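Long-range contacts in acyltransferase (Streptococcus pneumoniae, PDB 5UG1), which transfers acetyl groups to cell-wall peptidoglycan as the C-terminal catalytic domain of the O-acetyltransferase OatA, using a catalytic triad on an atypical alpha/beta hydrolase fold: residues N65-Y70 and Y102-K107; L89-E94 and K107-M112. All blocks are in the same frame, centred on the assembly; numbering follows the deposited sequence.

Contact 1 (N65-Y70 and Y102-K107); sequences NNPENY and YAIVEK. With 03S (methanesulfonic acid), chain B.
In this SGNH-type atypical alpha/beta hydrolase domain, the loop following strand 57-61 runs from the active site to the first residue of helix 70-80, and 65-70 packs on the first turns of helix 102-118. No hydrogen bond crosses the interface; apolar groups carry it. The methyl CG2 of Ile104, anti to its own backbone N, sits in the angle formed by Pro67 and Tyr70. Ile104 CG2 lies 3.4 Å from Pro67 O. The same methyl approaches the Tyr70 ring obliquely, with Ile104 CG2 3.9 Å from Tyr70 CD1. Beside it, Val105 extends CG2, the methyl anti to its carbonyl carbon, against the same proline, Val105 CG2 lying 3.9 Å from Pro67 CB, while its other methyl, CG1, packs on Pro92 and Glu94.

Tyr70 holds CG in the crowded position between backbone N and carbonyl carbon (chi1 69°), which lays the ring alongside helix 102-118 and leaves Pro67 O at its edge, in plane. The carbonyl carbon of Lys107 lies over one face, offset toward the rim, and the lysine chain extends onward from CB, its end leading away from the loop. The phenol tip meets that chain at its base, Tyr70 OH standing 3.4 Å from Lys107 CB.

At the other end of the loop, Asn65 turns away from the helix and contributes to the methanesulfonic acid pocket, consistent with the oxyanion-hole asparagine of SGNH enzymes; Ser12 N is hydrogen-bonded to the same ligand. Asn65 ND2 donates to 03S O12 at 2.7 Å, a weak bond bent to 117°.

Contact 2 (L89-E94 and K107-M112); sequences LVTPYE and KAAAYM
Leu89, near the end of strand 86-90, directs its side chain toward helix 102-118, and Leu89 CB lies 3.7 Å from Met112 CE. Trp74 of helix 70-80 touches both of these side chains. Val90 turns the opposite way, onto Val59 and Ala61 of the neighbouring strand, so it is the backbone that faces the helix here: Met112 CE packs 3.3 Å from Val90 O. Met112 CG is anti to the carbonyl carbon and the chain is extended at chi2; the bend at chi3 (68°) then turns CE toward Val90 O.

Strand 86-90, helix 102-118 and strand 122-125 form a beta-alpha-beta unit of the parallel sheet, and the closest backbone approach of the two segments comes at Thr91, just where the chain leaves the strand. Thr91 CA is 4.9 Å from Ala109 CA, a spacing permitted by the small alanine side chain. Thr91 divides its branches: Thr91 CB meets Ala109 CB at 3.9 Å and CG2 rests 3.8 Å from Ala109 O, whereas OG1, in the crowded position between backbone N and carbonyl carbon, is hydrogen-bonded to Asp126 and to Asn128 N.

Pro92 then brings its ring in from the loop, meeting Met112 tip to tip. Pro92 CD packs 3.5 Å from Met112 SD and 4.1 Å from Ala109 CB, while CG approaches Ala108 CB more loosely.

How the contacts relate
The two contacts lie on consecutive turns of helix 102-118, share Lys107, and have centres about 8 Å apart on the same side of the chain's centre. Along the sequence their segments alternate: 65-70, 89-94, 102-107, then 107-112. Contact 1 is at the surface, where the loop leading into helix 70-80 meets the start of helix 102-118; contact 2 is buried, nearer the chain's centre, joining that helix to the parallel sheet. They touch directly, Tyr70 CB lying 3.5 Å from Ala108 CB. One helix thus packs against the loops following two neighbouring strands, 57-61 and 86-90; the loop after strand 57-61 carries the ligand-binding Asn65.

Contact 1 (N65-Y70 and Y102-K107)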
# COMPACT_ATOMS: atom_id res chain seq x y z
N ASN A 65 -3.16 8.80 5.59
CA ASN A 65 -2.66 10.08 6.08
C ASN A 65 -2.82 11.17 5.01
O ASN A 65 -2.38 11.01 3.95
CB ASN A 65 -1.18 9.97 6.41
CG ASN A 65 -0.91 9.29 7.72
OD1 ASN A 65 -1.75 9.24 8.60
ND2 ASN A 65 0.29 8.78 7.85
N ASN A 66 -3.43 12.29 5.33
CA ASN A 66 -3.58 13.37 4.39
C ASN A 66 -4.35 12.98 3.11
O ASN A 66 -3.84 13.12 2.05
CB ASN A 66 -2.17 13.88 4.02
CG ASN A 66 -1.61 14.86 5.01
OD1 ASN A 66 -2.06 14.96 6.13
ND2 ASN A 66 -0.60 15.61 4.59
N PRO A 67 -5.56 12.45 3.20
CA PRO A 67 -6.20 11.88 2.01
C PRO A 67 -6.76 12.93 1.05
O PRO A 67 -7.14 12.57 -0.06
CB PRO A 67 -7.33 11.02 2.59
CG PRO A 67 -7.77 11.83 3.82
CD PRO A 67 -6.47 12.44 4.37
N GLU A 68 -6.80 14.20 1.45
CA GLU A 68 -7.59 15.19 0.71
C GLU A 68 -7.13 15.31 -0.74
O GLU A 68 -7.95 15.45 -1.65
CB GLU A 68 -7.53 16.54 1.42
CG GLU A 68 -8.46 17.60 0.81
CD GLU A 68 -7.79 18.44 -0.28
OE1 GLU A 68 -6.54 18.48 -0.35
OE2 GLU A 68 -8.54 19.07 -1.07
N ASN A 69 -5.81 15.26 -0.98
CA ASN A 69 -5.26 15.45 -2.32
C ASN A 69 -5.10 14.13 -3.08
O ASN A 69 -4.18 14.01 -3.91
CB ASN A 69 -3.93 16.19 -2.25
CG ASN A 69 -3.62 16.97 -3.53
OD1 ASN A 69 -4.53 17.37 -4.26
ND2 ASN A 69 -2.34 17.18 -3.81
N TYR A 70 -5.96 13.14 -2.83
CA TYR A 70 -5.71 11.79 -3.35
C TYR A 70 -5.67 11.78 -4.88
O TYR A 70 -4.87 11.05 -5.47
CB TYR A 70 -6.75 10.80 -2.85
CG TYR A 70 -8.12 11.04 -3.42
CD1 TYR A 70 -9.01 11.91 -2.78
CD2 TYR A 70 -8.54 10.41 -4.59
CE1 TYR A 70 -10.26 12.15 -3.30
CE2 TYR A 70 -9.79 10.64 -5.11
CZ TYR A 70 -10.65 11.52 -4.47
OH TYR A 70 -11.91 11.77 -4.97
N TYR A 102 -13.89 10.32 6.15
CA TYR A 102 -14.23 8.95 5.74
C TYR A 102 -14.56 8.89 4.26
O TYR A 102 -14.05 8.02 3.53
CB TYR A 102 -15.40 8.42 6.59
CG TYR A 102 -15.90 7.09 6.09
CD1 TYR A 102 -15.18 5.91 6.32
CD2 TYR A 102 -17.08 7.00 5.37
CE1 TYR A 102 -15.63 4.70 5.84
CE2 TYR A 102 -17.55 5.80 4.90
CZ TYR A 102 -16.82 4.65 5.13
OH TYR A 102 -17.30 3.47 4.65
N ALA A 103 -15.38 9.82 3.77
CA ALA A 103 -15.81 9.78 2.38
C ALA A 103 -14.65 10.02 1.42
O ALA A 103 -14.66 9.50 0.30
CB ALA A 103 -16.93 10.79 2.16
N ILE A 104 -13.65 10.79 1.86
CA ILE A 104 -12.45 11.02 1.06
C ILE A 104 -11.60 9.76 0.97
O ILE A 104 -11.12 9.38 -0.11
CB ILE A 104 -11.65 12.20 1.65
CG1 ILE A 104 -12.54 13.42 1.81
CG2 ILE A 104 -10.43 12.52 0.78
CD1 ILE A 104 -11.91 14.48 2.64
N VAL A 105 -11.35 9.12 2.11
CA VAL A 105 -10.57 7.89 2.09
C VAL A 105 -11.25 6.87 1.19
O VAL A 105 -10.59 6.15 0.43
CB VAL A 105 -10.37 7.34 3.51
CG1 VAL A 105 -9.63 6.03 3.44
CG2 VAL A 105 -9.60 8.33 4.36
N GLU A 106 -12.58 6.80 1.27
CA GLU A 106 -13.32 5.88 0.41
C GLU A 106 -13.12 6.25 -1.05
O GLU A 106 -12.80 5.39 -1.87
CB GLU A 106 -14.80 5.89 0.80
CG GLU A 106 -15.08 5.11 2.10
CD GLU A 106 -14.68 3.64 1.97
OE1 GLU A 106 -15.31 2.93 1.16
OE2 GLU A 106 -13.73 3.21 2.64
N LYS A 107 -13.28 7.54 -1.38
CA LYS A 107 -13.01 7.99 -2.74
C LYS A 107 -11.58 7.66 -3.17
O LYS A 107 -11.35 7.26 -4.31
CB LYS A 107 -13.27 9.50 -2.85
CG LYS A 107 -14.76 9.89 -2.95
CD LYS A 107 -14.96 11.41 -2.80
CE LYS A 107 -16.42 11.82 -2.84
NZ LYS A 107 -16.58 13.27 -3.16
S10 03S B . -0.55 6.03 10.27
O11 03S B . -1.98 5.64 10.18
O12 03S B . -0.04 6.38 8.93
C13 03S B . -0.41 7.35 11.28

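Contact 2 (L89-E94 and K107-M112)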
# COMPACT_ATOMS: atom_id res chain seq x y z
N LEU A 89 -0.57 -0.95 -5.51
CA LEU A 89 -1.20 0.10 -4.71
C LEU A 89 -2.02 -0.54 -3.60
O LEU A 89 -2.92 -1.36 -3.87
CB LEU A 89 -2.08 0.99 -5.59
CG LEU A 89 -1.42 1.53 -6.86
CD1 LEU A 89 -2.43 2.27 -7.72
CD2 LEU A 89 -0.23 2.43 -6.53
N VAL A 90 -1.73 -0.17 -2.35
CA VAL A 90 -2.47 -0.68 -1.19
C VAL A 90 -3.52 0.36 -0.79
O VAL A 90 -3.17 1.46 -0.34
CB VAL A 90 -1.53 -1.01 -0.02
CG1 VAL A 90 -2.22 -1.99 0.93
CG2 VAL A 90 -0.22 -1.59 -0.53
N THR A 91 -4.80 0.01 -0.95
CA THR A 91 -5.86 0.97 -0.69
C THR A 91 -5.93 1.27 0.81
O THR A 91 -5.65 0.41 1.64
CB THR A 91 -7.21 0.45 -1.18
OG1 THR A 91 -7.47 -0.84 -0.61
CG2 THR A 91 -7.27 0.38 -2.73
N PRO A 92 -6.29 2.50 1.18
CA PRO A 92 -6.34 2.86 2.59
C PRO A 92 -7.70 2.52 3.20
O PRO A 92 -8.70 2.38 2.50
CB PRO A 92 -6.12 4.38 2.58
CG PRO A 92 -6.69 4.80 1.27
CD PRO A 92 -6.51 3.67 0.30
N TYR A 93 -7.71 2.39 4.53
CA TYR A 93 -8.94 2.09 5.25
C TYR A 93 -9.05 2.96 6.50
O TYR A 93 -8.24 2.82 7.43
CB TYR A 93 -9.02 0.62 5.63
CG TYR A 93 -10.24 0.29 6.45
CD1 TYR A 93 -11.50 0.24 5.86
CD2 TYR A 93 -10.14 0.04 7.82
CE1 TYR A 93 -12.63 -0.05 6.63
CE2 TYR A 93 -11.25 -0.26 8.58
CZ TYR A 93 -12.49 -0.30 7.98
OH TYR A 93 -13.60 -0.60 8.75
N GLU A 94 -10.06 3.83 6.52
CA GLU A 94 -10.53 4.55 7.70
C GLU A 94 -11.88 3.95 8.09
O GLU A 94 -12.87 4.10 7.37
CB GLU A 94 -10.63 6.05 7.41
CG GLU A 94 -11.51 6.86 8.38
CD GLU A 94 -10.94 6.92 9.79
OE1 GLU A 94 -9.91 7.60 9.99
OE2 GLU A 94 -11.50 6.25 10.69
N LYS A 107 -13.28 7.54 -1.38
CA LYS A 107 -13.01 7.99 -2.74
C LYS A 107 -11.58 7.66 -3.17
O LYS A 107 -11.35 7.26 -4.31
CB LYS A 107 -13.27 9.50 -2.85
CG LYS A 107 -14.76 9.89 -2.95
CD LYS A 107 -14.96 11.41 -2.80
CE LYS A 107 -16.42 11.82 -2.84
NZ LYS A 107 -16.58 13.27 -3.16
N ALA A 108 -10.61 7.80 -2.26
CA ALA A 108 -9.23 7.50 -2.63
C ALA A 108 -9.06 6.03 -2.97
O ALA A 108 -8.49 5.67 -4.01
CB ALA A 108 -8.27 7.90 -1.50
N ALA A 109 -9.57 5.15 -2.11
CA ALA A 109 -9.54 3.72 -2.41
C ALA A 109 -10.18 3.44 -3.76
O ALA A 109 -9.63 2.69 -4.56
CB ALA A 109 -10.25 2.94 -1.30
N ALA A 110 -11.34 4.05 -4.04
CA ALA A 110 -12.02 3.80 -5.30
C ALA A 110 -11.18 4.25 -6.49
O ALA A 110 -11.09 3.54 -7.50
CB ALA A 110 -13.38 4.50 -5.32
N TYR A 111 -10.56 5.42 -6.38
CA TYR A 111 -9.74 5.96 -7.47
C TYR A 111 -8.51 5.10 -7.72
O TYR A 111 -8.10 4.91 -8.87
CB TYR A 111 -9.34 7.39 -7.14
CG TYR A 111 -8.74 8.13 -8.31
CD1 TYR A 111 -9.51 8.39 -9.44
CD2 TYR A 111 -7.43 8.56 -8.30
CE1 TYR A 111 -8.98 9.04 -10.52
CE2 TYR A 111 -6.89 9.23 -9.38
CZ TYR A 111 -7.68 9.47 -10.49
OH TYR A 111 -7.17 10.14 -11.59
N MET A 112 -7.88 4.59 -6.65
CA MET A 112 -6.75 3.67 -6.79
C MET A 112 -7.18 2.39 -7.50
O MET A 112 -6.44 1.86 -8.33
CB MET A 112 -6.16 3.33 -5.43
CG MET A 112 -5.62 4.53 -4.65
SD MET A 112 -5.31 4.14 -2.92
CE MET A 112 -3.92 3.01 -3.12